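Local coordinates for protein cellulase CEL9M (Clostridium cellulolyticum, PDB 1IA6) that probably hydrolyses internal beta-1,4-glucosidic linkages in cellulose and related beta-glucans, as a family 9 glycoside hydrolase that carries calcium and zinc ions, at residues A[246-251]-A[277-282]; A[252-257]-A[310-315]; A[115-120]-A[143-148]; A[63-68]-A[152-157]. All blocks are in the same frame, centred on the assembly; numbering follows the deposited sequence.

Contact 1: A[246-251]-A[277-282]; sequences NKMQDK and KDAIEF. Unlike the reference sequence in segment 277-282: Phe-282 (reference Ile).
Gln-249 and Phe-282 lead a loop-on-helix contact near the surface, in which the loop before helix 260-271 lies against helix 274-289. The aliphatic start of Gln-249 covers one face of the Phe-282 ring: CB sits 3.9 Å from the ring centroid, offset toward the rim on the CE2 side, in a CH-pi contact. Phe-282 has CG anti to the backbone N (chi1 176°), toward the loop, and the Gln-249 amide plane is turned 28° from its ring. At the ring edge, Asp-250 O lies in plane and Lys-251 CG comes within 4.1 Å of CE2. One turn earlier the helix meets Met-248: Ala-279 CA makes a bent CA-H...O contact with Met-248 O (3.2 Å), while Met-248 CE rests 4.2 Å from Ala-279 CB. Asn-246 OD1 accepts from Met-248 N at 3.0 Å, from above its carbonyl plane, forming an Asx turn. A water bridges the two backbones, accepting from Asp-250 N at 2.9 Å and donating to Ala-279 O at 2.8 Å, with a weak bond to Met-248 O. The Asp-250 side chain starts away from the helix, and OD1 accepts from Trp-252 N. The arrangement is an interhelical loop laid on a helix of the family 9 alpha barrel.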
loop_
_atom_site.group_PDB
_atom_site.type_symbol
_atom_site.label_atom_id
_atom_site.label_comp_id
_atom_site.label_asym_id
_atom_site.label_seq_id
_atom_site.Cartn_x
_atom_site.Cartn_y
_atom_site.Cartn_z
ATOM N N ASN A 246 8.359 21.537 9.763
ATOM C CA ASN A 246 9.093 21.419 8.507
ATOM C C ASN A 246 9.216 19.969 8.043
ATOM O O ASN A 246 10.011 19.191 8.574
ATOM C CB ASN A 246 10.485 22.034 8.653
ATOM C CG ASN A 246 11.369 21.756 7.458
ATOM O OD1 ASN A 246 10.898 21.716 6.322
ATOM N ND2 ASN A 246 12.661 21.568 7.706
ATOM N N LYS A 247 8.432 19.631 7.026
ATOM C CA LYS A 247 8.405 18.290 6.466
ATOM C C LYS A 247 9.651 17.932 5.675
ATOM O O LYS A 247 9.751 16.833 5.124
ATOM C CB LYS A 247 7.167 18.115 5.577
ATOM C CG LYS A 247 5.891 17.872 6.337
ATOM C CD LYS A 247 6.001 16.580 7.129
ATOM C CE LYS A 247 4.704 16.245 7.853
ATOM N NZ LYS A 247 4.794 14.914 8.523
ATOM N N MET A 248 10.593 18.867 5.589
ATOM C CA MET A 248 11.841 18.599 4.875
ATOM C C MET A 248 12.788 17.910 5.856
ATOM O O MET A 248 13.916 17.534 5.518
ATOM C CB MET A 248 12.460 19.895 4.334
ATOM C CG MET A 248 11.593 20.590 3.290
ATOM S SD MET A 248 11.037 19.462 1.978
ATOM C CE MET A 248 12.350 19.652 0.788
ATOM N N GLN A 249 12.297 17.759 7.080
ATOM C CA GLN A 249 13.011 17.084 8.156
ATOM C C GLN A 249 11.994 16.114 8.755
ATOM O O GLN A 249 11.621 16.212 9.925
ATOM C CB GLN A 249 13.489 18.089 9.209
ATOM C CG GLN A 249 14.772 18.817 8.818
ATOM C CD GLN A 249 15.218 19.823 9.861
ATOM O OE1 GLN A 249 14.865 19.712 11.035
ATOM N NE2 GLN A 249 16.011 20.802 9.440
ATOM N N ASP A 250 11.549 15.176 7.923
ATOM C CA ASP A 250 10.549 14.185 8.308
ATOM C C ASP A 250 11.115 13.114 9.232
ATOM O O ASP A 250 12.035 12.391 8.859
ATOM C CB ASP A 250 9.978 13.518 7.055
ATOM C CG ASP A 250 8.604 12.927 7.285
ATOM O OD1 ASP A 250 8.357 12.420 8.396
ATOM O OD2 ASP A 250 7.774 12.963 6.352
ATOM N N LYS A 251 10.547 13.011 10.429
ATOM C CA LYS A 251 10.985 12.029 11.416
ATOM C C LYS A 251 10.107 10.780 11.371
ATOM O O LYS A 251 10.198 9.912 12.241
ATOM C CB LYS A 251 10.920 12.633 12.823
ATOM C CG LYS A 251 11.777 13.873 13.019
ATOM C CD LYS A 251 11.552 14.465 14.405
ATOM C CE LYS A 251 12.377 15.722 14.613
ATOM N NZ LYS A 251 12.083 16.356 15.928
ATOM N N LYS A 277 17.965 16.636 -1.428
ATOM C CA LYS A 277 18.985 15.676 -1.025
ATOM C C LYS A 277 19.151 15.736 0.492
ATOM O O LYS A 277 19.330 14.706 1.140
ATOM C CB LYS A 277 20.322 15.981 -1.706
ATOM C CG LYS A 277 20.309 15.782 -3.211
ATOM C CD LYS A 277 21.664 16.107 -3.815
ATOM C CE LYS A 277 21.667 15.874 -5.314
ATOM N NZ LYS A 277 22.973 16.259 -5.924
ATOM N N ASP A 278 19.084 16.939 1.055
ATOM C CA ASP A 278 19.222 17.096 2.500
ATOM C C ASP A 278 18.033 16.487 3.242
ATOM O O ASP A 278 18.191 15.925 4.324
ATOM C CB ASP A 278 19.347 18.575 2.885
ATOM C CG ASP A 278 20.674 19.185 2.459
ATOM O OD1 ASP A 278 21.648 18.430 2.255
ATOM O OD2 ASP A 278 20.743 20.425 2.345
ATOM N N ALA A 279 16.840 16.608 2.667
ATOM C CA ALA A 279 15.644 16.052 3.298
ATOM C C ALA A 279 15.772 14.537 3.425
ATOM O O ALA A 279 15.467 13.961 4.471
ATOM C CB ALA A 279 14.407 16.409 2.482
ATOM N N ILE A 280 16.222 13.894 2.353
ATOM C CA ILE A 280 16.404 12.447 2.350
ATOM C C ILE A 280 17.489 12.028 3.337
ATOM O O ILE A 280 17.310 11.084 4.110
ATOM C CB ILE A 280 16.783 11.943 0.940
ATOM C CG1 ILE A 280 15.612 12.164 -0.016
ATOM C CG2 ILE A 280 17.167 10.477 0.992
ATOM C CD1 ILE A 280 14.319 11.539 0.450
ATOM N N GLU A 281 18.616 12.730 3.309
ATOM C CA GLU A 281 19.722 12.422 4.213
ATOM C C GLU A 281 19.286 12.520 5.672
ATOM O O GLU A 281 19.647 11.674 6.492
ATOM C CB GLU A 281 20.889 13.379 3.969
ATOM C CG GLU A 281 21.540 13.238 2.608
ATOM C CD GLU A 281 22.631 14.269 2.382
ATOM O OE1 GLU A 281 23.570 14.332 3.205
ATOM O OE2 GLU A 281 22.548 15.019 1.383
ATOM N N PHE A 282 18.520 13.557 5.994
ATOM C CA PHE A 282 18.039 13.747 7.360
ATOM C C PHE A 282 17.216 12.547 7.807
ATOM O O PHE A 282 17.478 11.953 8.856
ATOM C CB PHE A 282 17.167 14.999 7.472
ATOM C CG PHE A 282 16.571 15.195 8.843
ATOM C CD1 PHE A 282 17.284 15.853 9.839
ATOM C CD2 PHE A 282 15.319 14.673 9.152
ATOM C CE1 PHE A 282 16.760 15.989 11.124
ATOM C CE2 PHE A 282 14.785 14.802 10.434
ATOM C CZ PHE A 282 15.507 15.460 11.423
HETATM O O HOH W 1 12.877 14.361 5.456
#

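Contact 2: A[252-257]-A[310-315]; sequences WTMCWD and AAAESM. With CA (calcium ion), chain B; SO4 (sulfate ion), chain E.
Thr-253 and Glu-313 pin to helix 306-323 the loop that delivers Asp-257 to the calcium site. The Thr-253 hydroxyl, with OG1 anti to the backbone N (chi1 -173°), donates to Glu-313 OE1 at 2.6 Å and meets its anti lone pair. The bend of Glu-313 at chi2 (72°) brings CD round toward Thr-253, whose OG1 also lies 3.3 Å from Glu-313 CB. Beside this buried polar pair the packing is apolar. Met-254 O lies 3.3 Å from Ala-312 CB, and the Met-254 chain, extended as far as SD and bent only at chi3, sets its CE 3.9 Å from Met-315 SD and 4.0 Å from Ala-312 CB. Further along the loop, Asp-257 O binds calcium at 2.4 Å. Two waters on the metal are held by this loop too, one donating to Trp-256 O and the other to Asp-257 OD1; Ser-208, Asp-211 and Asp-212 supply further ligands. Trp-256 NE1 donates at 3.0 Å to O2 of a sulfate, probably from the crystallisation liquor. Around the contact, helix 64-80 covers both Met-254 and Met-315, helix 274-289 presents Trp-287 to Thr-253 and Glu-313, and helix 327-341 packs on Ala-310 and Ser-314 at the back of helix 306-323.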
loop_
_atom_site.group_PDB
_atom_site.type_symbol
_atom_site.label_atom_id
_atom_site.label_comp_id
_atom_site.label_asym_id
_atom_site.label_seq_id
_atom_site.Cartn_x
_atom_site.Cartn_y
_atom_site.Cartn_z
ATOM N N TRP A 252 9.256 10.698 10.356
ATOM C CA TRP A 252 8.357 9.563 10.203
ATOM C C TRP A 252 8.885 8.713 9.051
ATOM O O TRP A 252 10.096 8.529 8.906
ATOM C CB TRP A 252 6.942 10.073 9.896
ATOM C CG TRP A 252 5.839 9.137 10.305
ATOM C CD1 TRP A 252 4.917 8.545 9.487
ATOM C CD2 TRP A 252 5.532 8.702 11.636
ATOM N NE1 TRP A 252 4.057 7.768 10.226
ATOM C CE2 TRP A 252 4.412 7.845 11.547
ATOM C CE3 TRP A 252 6.097 8.951 12.897
ATOM C CZ2 TRP A 252 3.843 7.235 12.672
ATOM C CZ3 TRP A 252 5.529 8.346 14.014
ATOM C CH2 TRP A 252 4.415 7.498 13.894
ATOM N N THR A 253 7.978 8.192 8.234
ATOM C CA THR A 253 8.376 7.389 7.089
ATOM C C THR A 253 7.240 7.362 6.077
ATOM O O THR A 253 6.194 7.984 6.278
ATOM C CB THR A 253 8.736 5.937 7.502
ATOM O OG1 THR A 253 9.269 5.237 6.369
ATOM C CG2 THR A 253 7.507 5.198 8.011
ATOM N N MET A 254 7.454 6.652 4.981
ATOM C CA MET A 254 6.440 6.535 3.949
ATOM C C MET A 254 5.247 5.726 4.452
ATOM O O MET A 254 5.406 4.613 4.953
ATOM C CB MET A 254 7.032 5.850 2.715
ATOM C CG MET A 254 5.999 5.446 1.672
ATOM S SD MET A 254 6.783 4.689 0.234
ATOM C CE MET A 254 7.000 3.016 0.805
ATOM N N CYS A 255 4.056 6.294 4.322
ATOM C CA CYS A 255 2.832 5.610 4.724
ATOM C C CYS A 255 1.655 6.307 4.051
ATOM O O CYS A 255 1.833 7.340 3.401
ATOM C CB CYS A 255 2.675 5.599 6.251
ATOM S SG CYS A 255 2.592 7.207 7.052
ATOM N N TRP A 256 0.459 5.751 4.205
ATOM C CA TRP A 256 -0.708 6.316 3.545
ATOM C C TRP A 256 -0.948 7.807 3.766
ATOM O O TRP A 256 -1.497 8.473 2.892
ATOM C CB TRP A 256 -1.979 5.525 3.906
ATOM C CG TRP A 256 -2.297 5.461 5.367
ATOM C CD1 TRP A 256 -1.924 4.485 6.245
ATOM C CD2 TRP A 256 -3.040 6.421 6.125
ATOM N NE1 TRP A 256 -2.390 4.779 7.506
ATOM C CE2 TRP A 256 -3.077 5.962 7.460
ATOM C CE3 TRP A 256 -3.677 7.629 5.806
ATOM C CZ2 TRP A 256 -3.727 6.671 8.480
ATOM C CZ3 TRP A 256 -4.323 8.333 6.819
ATOM C CH2 TRP A 256 -4.341 7.849 8.140
ATOM N N ASP A 257 -0.527 8.341 4.911
ATOM C CA ASP A 257 -0.750 9.758 5.203
ATOM C C ASP A 257 0.446 10.667 4.941
ATOM O O ASP A 257 0.277 11.856 4.684
ATOM C CB ASP A 257 -1.184 9.926 6.667
ATOM C CG ASP A 257 -1.592 11.354 7.001
ATOM O OD1 ASP A 257 -2.368 11.947 6.225
ATOM O OD2 ASP A 257 -1.150 11.880 8.046
ATOM N N ALA A 310 8.680 -0.395 9.292
ATOM C CA ALA A 310 10.049 -0.846 9.048
ATOM C C ALA A 310 10.254 -1.253 7.589
ATOM O O ALA A 310 11.287 -0.938 6.983
ATOM C CB ALA A 310 10.394 -2.011 9.979
ATOM N N ALA A 311 9.269 -1.948 7.025
ATOM C CA ALA A 311 9.343 -2.383 5.633
ATOM C C ALA A 311 9.285 -1.195 4.672
ATOM O O ALA A 311 10.014 -1.155 3.684
ATOM C CB ALA A 311 8.205 -3.355 5.324
ATOM N N ALA A 312 8.412 -0.233 4.964
ATOM C CA ALA A 312 8.258 0.949 4.117
ATOM C C ALA A 312 9.533 1.795 4.057
ATOM O O ALA A 312 9.950 2.223 2.981
ATOM C CB ALA A 312 7.082 1.797 4.610
ATOM N N GLU A 313 10.156 2.039 5.205
ATOM C CA GLU A 313 11.381 2.833 5.215
ATOM C C GLU A 313 12.478 2.070 4.474
ATOM O O GLU A 313 13.249 2.652 3.716
ATOM C CB GLU A 313 11.824 3.118 6.655
ATOM C CG GLU A 313 13.107 3.946 6.786
ATOM C CD GLU A 313 12.937 5.411 6.401
ATOM O OE1 GLU A 313 11.789 5.901 6.339
ATOM O OE2 GLU A 313 13.967 6.084 6.180
ATOM N N SER A 314 12.541 0.759 4.688
ATOM C CA SER A 314 13.554 -0.057 4.031
ATOM C C SER A 314 13.390 -0.027 2.512
ATOM O O SER A 314 14.376 -0.007 1.773
ATOM C CB SER A 314 13.487 -1.496 4.548
ATOM O OG SER A 314 13.788 -1.538 5.935
ATOM N N MET A 315 12.147 -0.013 2.043
ATOM C CA MET A 315 11.906 0.032 0.606
ATOM C C MET A 315 12.453 1.331 0.008
ATOM O O MET A 315 13.111 1.313 -1.034
ATOM C CB MET A 315 10.408 -0.077 0.299
ATOM C CG MET A 315 10.116 -0.035 -1.195
ATOM S SD MET A 315 8.386 0.206 -1.593
ATOM C CE MET A 315 8.528 0.751 -3.292
HETATM CA CA CA B . -0.486 13.097 2.725
HETATM S S SO4 E . -3.106 2.731 10.744
HETATM O O1 SO4 E . -4.262 1.860 11.051
HETATM O O2 SO4 E . -2.668 2.485 9.358
HETATM O O3 SO4 E . -2.007 2.425 11.684
HETATM O O4 SO4 E . -3.508 4.147 10.904
HETATM O O HOH W 2 -0.334 10.777 2.015
HETATM O O HOH W 3 -2.595 12.223 3.439
#

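Contact 3: A[115-120]-A[143-148]; sequences FYYQVG and YKADPS
Phe-115 and Ala-145 form a hydrogen-bonded pair where two antiparallel strands, 115-119 and 143-145, run edge to edge. Ala-145 N donates to Phe-115 O at 2.7 Å and almost straight, Phe-115 N returns a bond to Ala-145 O at 3.0 Å, and Tyr-117 N closes the ladder on Tyr-143 O at 3.1 Å. At the non-hydrogen-bonded pair between, Tyr-116 and Lys-144 lie side by side, pointing the same way, with Tyr-116 CD1 3.6 Å from Lys-144 CB and CE1 against CD. These strands belong to a small three-stranded antiparallel sheet in an otherwise helical protein: 115-119 is central, flanked by 62-63 and 143-145, and helix 152-169 packs on the face bearing Phe-115 and Ala-145. Tyr-117 has CG between its backbone N and carbonyl carbon (chi1 63°); its ring lies against strand 143-145, with Tyr-143 CB over one face, 3.4 Å from Tyr-117 CE1. The hydroxyl of Tyr-117 takes the N-H of Asn-199 and shares a water with Lys-144 O. Gln-118 runs beside Tyr-143 with its amide plane 83° from the ring, and OE1 meets the ring edge in plane, 3.3 Å from CD2. Its NE2 is gripped by two acceptors, Gly-120 O at 3.1 Å and Gln-201 OE1, which fixes the amide's rotation.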
loop_
_atom_site.group_PDB
_atom_site.type_symbol
_atom_site.label_atom_id
_atom_site.label_comp_id
_atom_site.label_asym_id
_atom_site.label_seq_id
_atom_site.Cartn_x
_atom_site.Cartn_y
_atom_site.Cartn_z
ATOM N N PHE A 115 -15.068 11.768 -8.703
ATOM C CA PHE A 115 -14.350 10.568 -8.296
ATOM C C PHE A 115 -14.886 10.044 -6.975
ATOM O O PHE A 115 -14.751 10.702 -5.941
ATOM C CB PHE A 115 -12.854 10.840 -8.138
ATOM C CG PHE A 115 -12.054 9.606 -7.837
ATOM C CD1 PHE A 115 -11.912 8.607 -8.796
ATOM C CD2 PHE A 115 -11.467 9.425 -6.589
ATOM C CE1 PHE A 115 -11.200 7.439 -8.514
ATOM C CE2 PHE A 115 -10.751 8.260 -6.297
ATOM C CZ PHE A 115 -10.618 7.267 -7.260
ATOM N N TYR A 116 -15.502 8.864 -7.021
ATOM C CA TYR A 116 -16.041 8.219 -5.827
ATOM C C TYR A 116 -14.866 7.528 -5.160
ATOM O O TYR A 116 -14.095 6.840 -5.836
ATOM C CB TYR A 116 -17.100 7.195 -6.226
ATOM C CG TYR A 116 -18.383 7.835 -6.694
ATOM C CD1 TYR A 116 -19.325 8.295 -5.776
ATOM C CD2 TYR A 116 -18.636 8.024 -8.052
ATOM C CE1 TYR A 116 -20.491 8.928 -6.194
ATOM C CE2 TYR A 116 -19.802 8.660 -8.483
ATOM C CZ TYR A 116 -20.723 9.107 -7.546
ATOM O OH TYR A 116 -21.877 9.738 -7.954
ATOM N N TYR A 117 -14.717 7.694 -3.846
ATOM C CA TYR A 117 -13.571 7.079 -3.186
ATOM C C TYR A 117 -13.797 6.262 -1.920
ATOM O O TYR A 117 -12.838 5.820 -1.291
ATOM C CB TYR A 117 -12.482 8.133 -2.954
ATOM C CG TYR A 117 -12.844 9.279 -2.037
ATOM C CD1 TYR A 117 -12.850 9.118 -0.653
ATOM C CD2 TYR A 117 -13.112 10.551 -2.554
ATOM C CE1 TYR A 117 -13.104 10.198 0.199
ATOM C CE2 TYR A 117 -13.367 11.632 -1.717
ATOM C CZ TYR A 117 -13.358 11.451 -0.343
ATOM O OH TYR A 117 -13.580 12.525 0.485
ATOM N N GLN A 118 -15.049 6.063 -1.527
ATOM C CA GLN A 118 -15.311 5.213 -0.375
ATOM C C GLN A 118 -16.634 4.499 -0.525
ATOM O O GLN A 118 -17.673 5.123 -0.738
ATOM C CB GLN A 118 -15.301 5.967 0.964
ATOM C CG GLN A 118 -15.416 4.962 2.136
ATOM C CD GLN A 118 -15.266 5.567 3.521
ATOM O OE1 GLN A 118 -14.395 6.402 3.761
ATOM N NE2 GLN A 118 -16.108 5.121 4.451
ATOM N N VAL A 119 -16.578 3.177 -0.442
ATOM C CA VAL A 119 -17.766 2.345 -0.531
ATOM C C VAL A 119 -17.842 1.602 0.791
ATOM O O VAL A 119 -16.906 0.888 1.161
ATOM C CB VAL A 119 -17.662 1.336 -1.685
ATOM C CG1 VAL A 119 -18.825 0.344 -1.628
ATOM C CG2 VAL A 119 -17.670 2.080 -3.010
ATOM N N GLY A 120 -18.952 1.788 1.497
ATOM C CA GLY A 120 -19.138 1.157 2.791
ATOM C C GLY A 120 -19.003 2.186 3.900
ATOM O O GLY A 120 -18.433 3.261 3.702
ATOM N N TYR A 143 -18.455 8.704 0.156
ATOM C CA TYR A 143 -17.752 9.927 -0.220
ATOM C C TYR A 143 -17.346 9.993 -1.689
ATOM O O TYR A 143 -17.069 8.977 -2.331
ATOM C CB TYR A 143 -16.487 10.099 0.626
ATOM C CG TYR A 143 -16.696 10.113 2.123
ATOM C CD1 TYR A 143 -17.465 11.103 2.734
ATOM C CD2 TYR A 143 -16.095 9.149 2.935
ATOM C CE1 TYR A 143 -17.627 11.136 4.117
ATOM C CE2 TYR A 143 -16.252 9.173 4.322
ATOM C CZ TYR A 143 -17.019 10.169 4.903
ATOM O OH TYR A 143 -17.176 10.203 6.271
ATOM N N LYS A 144 -17.301 11.214 -2.205
ATOM C CA LYS A 144 -16.899 11.450 -3.579
ATOM C C LYS A 144 -16.256 12.827 -3.644
ATOM O O LYS A 144 -16.592 13.717 -2.862
ATOM C CB LYS A 144 -18.105 11.406 -4.521
ATOM C CG LYS A 144 -19.067 12.567 -4.367
ATOM C CD LYS A 144 -20.139 12.535 -5.446
ATOM C CE LYS A 144 -21.127 13.670 -5.273
ATOM N NZ LYS A 144 -22.205 13.598 -6.293
ATOM N N ALA A 145 -15.319 12.988 -4.566
ATOM C CA ALA A 145 -14.649 14.256 -4.752
ATOM C C ALA A 145 -15.220 14.895 -6.009
ATOM O O ALA A 145 -15.512 14.209 -6.986
ATOM C CB ALA A 145 -13.153 14.039 -4.908
ATOM N N ASP A 146 -15.416 16.206 -5.959
ATOM C CA ASP A 146 -15.920 16.966 -7.095
ATOM C C ASP A 146 -15.483 18.417 -6.899
ATOM O O ASP A 146 -14.798 18.730 -5.928
ATOM C CB ASP A 146 -17.449 16.847 -7.210
ATOM C CG ASP A 146 -18.166 17.247 -5.946
ATOM O OD1 ASP A 146 -17.852 18.315 -5.388
ATOM O OD2 ASP A 146 -19.060 16.492 -5.515
ATOM N N PRO A 147 -15.856 19.320 -7.817
ATOM C CA PRO A 147 -15.451 20.724 -7.676
ATOM C C PRO A 147 -15.723 21.394 -6.328
ATOM O O PRO A 147 -15.053 22.362 -5.978
ATOM C CB PRO A 147 -16.185 21.405 -8.828
ATOM C CG PRO A 147 -16.134 20.349 -9.886
ATOM C CD PRO A 147 -16.537 19.108 -9.106
ATOM N N SER A 148 -16.683 20.878 -5.568
ATOM C CA SER A 148 -17.010 21.476 -4.276
ATOM C C SER A 148 -16.592 20.628 -3.078
ATOM O O SER A 148 -16.766 21.038 -1.930
ATOM C CB SER A 148 -18.513 21.755 -4.198
ATOM O OG SER A 148 -19.255 20.556 -4.322
HETATM O O HOH W 4 -14.338 14.703 -0.707
#

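Contact 4: A[63-68]-A[152-157]; sequences FGLPQG and SDILSE
Leu-65 and Ile-154 meet at the centre of the contact, Leu-65 CB lying 3.8 Å from Ile-154 CG1, and Ile-154 CG2 resting on the backbone of Gly-64. Leu-65 has CG anti to its backbone N (chi1 -172°); beyond CG its two methyls divide, CD1 reaching Glu-157 CG at 4.1 Å and CD2 touching Asp-153 OD2 at 3.5 Å. One turn on, Glu-157 CB sits over the bare backbone of Gly-68, 3.9 Å from its C. With glycine at both positions, the two short helical segments run nearly parallel, 25° apart, with axes approaching to 8.4 Å. In the second shell, Asp-153 OD1 accepts from Gly-198 N and, weakly, from Ile-154 N, which steadies the carboxylate while OD2 faces Leu-65. Glu-157 OE2 lies close to OD1 of the calcium ligand Asp-212, a proximity of like charges that could raise the proton affinity of Glu-157. Farther out, Trp-256 covers Leu-65, and Ala-206 and Asp-212 touch Asp-153. The result is a glycine-mediated close packing of the first turns of helices 64-80 and 152-169, beside the calcium site of this family 9 alpha barrel.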
loop_
_atom_site.group_PDB
_atom_site.type_symbol
_atom_site.label_atom_id
_atom_site.label_comp_id
_atom_site.label_asym_id
_atom_site.label_seq_id
_atom_site.Cartn_x
_atom_site.Cartn_y
_atom_site.Cartn_z
ATOM N N PHE A 63 -11.651 2.041 1.477
ATOM C CA PHE A 63 -11.223 3.388 1.862
ATOM C C PHE A 63 -10.298 3.963 0.796
ATOM O O PHE A 63 -9.252 3.393 0.511
ATOM C CB PHE A 63 -10.479 3.343 3.203
ATOM C CG PHE A 63 -11.368 3.110 4.397
ATOM C CD1 PHE A 63 -12.214 4.115 4.857
ATOM C CD2 PHE A 63 -11.336 1.898 5.075
ATOM C CE1 PHE A 63 -13.016 3.916 5.983
ATOM C CE2 PHE A 63 -12.133 1.688 6.204
ATOM C CZ PHE A 63 -12.973 2.699 6.657
ATOM N N GLY A 64 -10.671 5.111 0.243
ATOM C CA GLY A 64 -9.891 5.726 -0.821
ATOM C C GLY A 64 -8.410 6.032 -0.655
ATOM O O GLY A 64 -7.632 5.797 -1.586
ATOM N N LEU A 65 -7.996 6.554 0.495
ATOM C CA LEU A 65 -6.586 6.897 0.647
ATOM C C LEU A 65 -5.672 5.677 0.664
ATOM O O LEU A 65 -4.729 5.600 -0.126
ATOM C CB LEU A 65 -6.365 7.769 1.893
ATOM C CG LEU A 65 -4.952 8.347 2.061
ATOM C CD1 LEU A 65 -4.446 8.934 0.744
ATOM C CD2 LEU A 65 -4.976 9.422 3.146
ATOM N N PRO A 66 -5.922 4.713 1.564
ATOM C CA PRO A 66 -5.038 3.542 1.560
ATOM C C PRO A 66 -5.175 2.714 0.280
ATOM O O PRO A 66 -4.243 2.015 -0.110
ATOM C CB PRO A 66 -5.455 2.775 2.820
ATOM C CG PRO A 66 -6.871 3.210 3.055
ATOM C CD PRO A 66 -6.839 4.681 2.718
ATOM N N GLN A 67 -6.334 2.785 -0.371
ATOM C CA GLN A 67 -6.526 2.039 -1.614
ATOM C C GLN A 67 -5.586 2.623 -2.673
ATOM O O GLN A 67 -4.879 1.888 -3.365
ATOM C CB GLN A 67 -7.983 2.142 -2.085
ATOM C CG GLN A 67 -8.338 1.254 -3.280
ATOM C CD GLN A 67 -8.963 -0.089 -2.894
ATOM O OE1 GLN A 67 -9.329 -0.884 -3.764
ATOM N NE2 GLN A 67 -9.092 -0.344 -1.593
ATOM N N GLY A 68 -5.572 3.950 -2.782
ATOM C CA GLY A 68 -4.713 4.612 -3.755
ATOM C C GLY A 68 -3.236 4.491 -3.421
ATOM O O GLY A 68 -2.406 4.246 -4.298
ATOM N N SER A 152 -7.628 16.147 -2.274
ATOM C CA SER A 152 -6.336 16.252 -2.944
ATOM C C SER A 152 -5.368 15.105 -2.698
ATOM O O SER A 152 -4.657 14.685 -3.615
ATOM C CB SER A 152 -5.658 17.568 -2.563
ATOM O OG SER A 152 -6.492 18.669 -2.877
ATOM N N ASP A 153 -5.319 14.605 -1.469
ATOM C CA ASP A 153 -4.406 13.512 -1.165
ATOM C C ASP A 153 -4.857 12.210 -1.823
ATOM O O ASP A 153 -4.052 11.507 -2.438
ATOM C CB ASP A 153 -4.244 13.347 0.359
ATOM C CG ASP A 153 -5.574 13.211 1.096
ATOM O OD1 ASP A 153 -6.626 13.595 0.545
ATOM O OD2 ASP A 153 -5.561 12.730 2.247
ATOM N N ILE A 154 -6.142 11.898 -1.706
ATOM C CA ILE A 154 -6.689 10.685 -2.299
ATOM C C ILE A 154 -6.587 10.736 -3.822
ATOM O O ILE A 154 -6.146 9.778 -4.458
ATOM C CB ILE A 154 -8.163 10.494 -1.877
ATOM C CG1 ILE A 154 -8.225 10.272 -0.363
ATOM C CG2 ILE A 154 -8.791 9.315 -2.628
ATOM C CD1 ILE A 154 -9.623 10.021 0.174
ATOM N N LEU A 155 -6.982 11.865 -4.401
ATOM C CA LEU A 155 -6.937 12.039 -5.846
ATOM C C LEU A 155 -5.517 11.912 -6.381
ATOM O O LEU A 155 -5.302 11.329 -7.444
ATOM C CB LEU A 155 -7.515 13.409 -6.227
ATOM C CG LEU A 155 -9.029 13.552 -6.058
ATOM C CD1 LEU A 155 -9.448 15.011 -6.224
ATOM C CD2 LEU A 155 -9.728 12.670 -7.082
ATOM N N SER A 156 -4.551 12.443 -5.637
ATOM C CA SER A 156 -3.159 12.395 -6.060
ATOM C C SER A 156 -2.565 10.998 -5.985
ATOM O O SER A 156 -1.832 10.593 -6.883
ATOM C CB SER A 156 -2.312 13.368 -5.232
ATOM O OG SER A 156 -2.685 14.707 -5.508
ATOM N N GLU A 157 -2.867 10.255 -4.925
ATOM C CA GLU A 157 -2.330 8.905 -4.829
ATOM C C GLU A 157 -2.928 8.035 -5.930
ATOM O O GLU A 157 -2.243 7.188 -6.503
ATOM C CB GLU A 157 -2.617 8.293 -3.455
ATOM C CG GLU A 157 -1.748 8.862 -2.331
ATOM C CD GLU A 157 -0.263 8.833 -2.655
ATOM O OE1 GLU A 157 0.206 7.842 -3.248
ATOM O OE2 GLU A 157 0.444 9.800 -2.305
#

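In the fold
From the N terminus, residues 63-68 open contact 4, which closes a loop of 83 residues when helix 152-169 begins. Contact 3 falls within that span, pairing 115-120 with 143-148 across a shorter loop; the two touch where Tyr-117 meets Ile-154 and Phe-115 meets Leu-155, so the small sheet packs on the start of helix 152-169. Contacts 1 and 2 come later and cross: the continuous stretch 246-257 is split between them, its first half meeting helix 274-289 and its second helix 306-323, which come later in the chain. Trp-256 of contact 2 packs on Leu-65 of contact 4, joining the calcium-bearing loop to helix 64-80. Contacts 1 and 3 lie far apart, their centres about 32 Å from each other.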